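Local coordinates for protein hypoxanthine phosphoribosyltransferase (Bacillus anthracis, PDB 4QYI) that probably salvages purines by transferring the phosphoribosyl group of PRPP to hypoxanthine or guanine, a magnesium-dependent reaction that yields IMP or GMP, at residues A26-R31 against A143-F148. Sequence-based numbering, arbitrary orientation.
Sequences ALQIER and AEYVGF
The ring of Tyr-145 meets Ile-29 over one face, carries the CB of Glu-144 against the opposite face, nearer the rim, and has the amide oxygen of Gln-28 at its edge. This is helix-on-sheet packing in the phosphoribosyltransferase fold: helix 15-32 lies against strand 145-149 of the largely parallel sheet. The closest CA atoms, those of Gln-28 and Tyr-145, are 7.6 Å apart.

Ile-29 makes a CH-pi contact. Its CG1 stands 3.7 Å from the ring centroid and only 8° off the ring normal, so one methylene sits almost centrally on the pi cloud. With chi1 at -68°, CG1 lies anti to the carbonyl carbon and it is this branch, not CG2, that projects over the ring. A branched aliphatic residue suits this buried helix face, since it is bulky and has no polar end to satisfy.

Gln-28 runs alongside the tyrosine in the opposite direction, its amide plane turned 37° from the ring. Its CB lies 4.0 Å from both Tyr-145 CD1 and CE1, and its OE1 comes to 3.8 Å from Tyr-145 CD1, near the ring plane and in line with the C-H, where the weakly positive edge can favour an oxygen. At this partly exposed place the glutamine's CB rests against the CD1-CE1 edge of the ring while the chain ends in a polar amide.

Tyrosine combines a broad apolar surface with a hydroxyl: Tyr-145 OH hydrogen-bonds to Asp-32 OD2 at the end of the same helix, which would help fix the ring's position. Backbone hydrogen bonds of Tyr-145 with Phe-127 and Thr-129 tie its strand to strand 124-129. Across the helix-strand boundary, Ile-29 CG1 approaches Tyr-145 CE1 to 3.8 Å.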
loop_
_atom_site.group_PDB
_atom_site.type_symbol
_atom_site.label_atom_id
_atom_site.label_comp_id
_atom_site.label_asym_id
_atom_site.label_seq_id
_atom_site.Cartn_x
_atom_site.Cartn_y
_atom_site.Cartn_z
ATOM N N ALA A 26 8.603 9.602 11.632
ATOM C CA ALA A 26 9.325 8.362 11.850
ATOM C C ALA A 26 10.280 8.514 13.024
ATOM O O ALA A 26 10.435 7.590 13.807
ATOM C CB ALA A 26 10.066 7.935 10.591
ATOM N N LEU A 27 10.931 9.668 13.154
ATOM C CA LEU A 27 11.841 9.881 14.287
ATOM C C LEU A 27 11.061 9.853 15.610
ATOM O O LEU A 27 11.527 9.309 16.586
ATOM C CB LEU A 27 12.616 11.195 14.139
ATOM C CG LEU A 27 13.700 11.262 13.043
ATOM C CD1 LEU A 27 14.154 12.701 12.817
ATOM C CD2 LEU A 27 14.894 10.361 13.375
ATOM N N GLN A 28 9.886 10.464 15.632
ATOM C CA GLN A 28 9.063 10.490 16.840
ATOM C C GLN A 28 8.671 9.064 17.244
ATOM O O GLN A 28 8.738 8.695 18.408
ATOM C CB GLN A 28 7.827 11.333 16.604
ATOM C CG GLN A 28 8.128 12.785 16.291
ATOM C CD GLN A 28 6.882 13.580 15.957
ATOM O OE1 GLN A 28 5.770 13.147 16.225
ATOM N NE2 GLN A 28 7.070 14.748 15.357
ATOM N N ILE A 29 8.303 8.258 16.257
ATOM C CA ILE A 29 7.971 6.858 16.497
ATOM C C ILE A 29 9.180 6.068 17.026
ATOM O O ILE A 29 9.069 5.331 17.996
ATOM C CB ILE A 29 7.414 6.215 15.217
ATOM C CG1 ILE A 29 6.056 6.848 14.910
ATOM C CG2 ILE A 29 7.329 4.696 15.364
ATOM C CD1 ILE A 29 5.523 6.511 13.540
ATOM N N GLU A 30 10.330 6.192 16.377
ATOM C CA GLU A 30 11.533 5.502 16.856
ATOM C C GLU A 30 11.835 5.858 18.328
ATOM O O GLU A 30 12.257 5.018 19.121
ATOM C CB GLU A 30 12.731 5.872 15.987
ATOM C CG GLU A 30 12.686 5.312 14.569
ATOM C CD GLU A 30 13.876 5.763 13.721
ATOM O OE1 GLU A 30 14.304 6.930 13.837
ATOM O OE2 GLU A 30 14.410 4.952 12.953
ATOM N N ARG A 31 11.648 7.112 18.699
ATOM C CA ARG A 31 11.907 7.527 20.074
ATOM C C ARG A 31 11.014 6.880 21.079
ATOM O O ARG A 31 11.453 6.534 22.155
ATOM C CB ARG A 31 11.689 9.011 20.169
ATOM C CG ARG A 31 11.781 9.639 21.534
ATOM C CD ARG A 31 11.433 11.117 21.361
ATOM N NE ARG A 31 10.088 11.262 20.779
ATOM C CZ ARG A 31 8.942 11.249 21.462
ATOM N NH1 ARG A 31 7.786 11.380 20.811
ATOM N NH2 ARG A 31 8.935 11.101 22.783
ATOM N N ALA A 143 -4.500 11.806 18.234
ATOM C CA ALA A 143 -3.503 10.973 17.582
ATOM C C ALA A 143 -2.153 11.346 18.156
ATOM O O ALA A 143 -1.811 12.543 18.247
ATOM C CB ALA A 143 -3.525 11.205 16.082
ATOM N N GLU A 144 -1.358 10.332 18.498
ATOM C CA GLU A 144 -0.044 10.581 19.045
ATOM C C GLU A 144 0.889 11.183 17.995
ATOM O O GLU A 144 1.791 11.948 18.324
ATOM C CB GLU A 144 0.561 9.306 19.645
ATOM C CG GLU A 144 -0.068 8.862 20.968
ATOM C CD GLU A 144 -1.473 8.243 20.888
ATOM O OE1 GLU A 144 -1.998 7.872 19.804
ATOM O OE2 GLU A 144 -2.062 8.090 21.974
ATOM N N TYR A 145 0.687 10.840 16.730
ATOM C CA TYR A 145 1.553 11.338 15.659
ATOM C C TYR A 145 0.686 11.991 14.609
ATOM O O TYR A 145 -0.202 11.349 14.060
ATOM C CB TYR A 145 2.384 10.181 15.057
ATOM C CG TYR A 145 3.034 9.341 16.132
ATOM C CD1 TYR A 145 4.185 9.770 16.763
ATOM C CD2 TYR A 145 2.508 8.121 16.520
ATOM C CE1 TYR A 145 4.790 9.007 17.752
ATOM C CE2 TYR A 145 3.111 7.353 17.508
ATOM C CZ TYR A 145 4.253 7.801 18.114
ATOM O OH TYR A 145 4.835 7.041 19.095
ATOM N N VAL A 146 0.963 13.260 14.321
ATOM C CA VAL A 146 0.200 14.025 13.348
ATOM C C VAL A 146 1.121 14.774 12.394
ATOM O O VAL A 146 1.988 15.521 12.828
ATOM C CB VAL A 146 -0.689 15.075 14.045
ATOM C CG1 VAL A 146 -1.471 15.867 13.017
ATOM C CG2 VAL A 146 -1.636 14.402 15.023
ATOM N N GLY A 147 0.919 14.583 11.094
ATOM C CA GLY A 147 1.718 15.269 10.101
ATOM C C GLY A 147 1.367 16.735 9.938
ATOM O O GLY A 147 2.199 17.618 10.149
ATOM N N PHE A 148 0.115 16.994 9.575
ATOM C CA PHE A 148 -0.341 18.344 9.318
ATOM C C PHE A 148 -1.782 18.560 9.722
ATOM O O PHE A 148 -2.630 17.676 9.567
ATOM C CB PHE A 148 -0.282 18.623 7.820
ATOM C CG PHE A 148 1.059 18.390 7.199
ATOM C CD1 PHE A 148 1.413 17.125 6.752
ATOM C CD2 PHE A 148 1.941 19.443 6.995
ATOM C CE1 PHE A 148 2.633 16.913 6.137
ATOM C CE2 PHE A 148 3.160 19.234 6.385
ATOM C CZ PHE A 148 3.502 17.968 5.953
#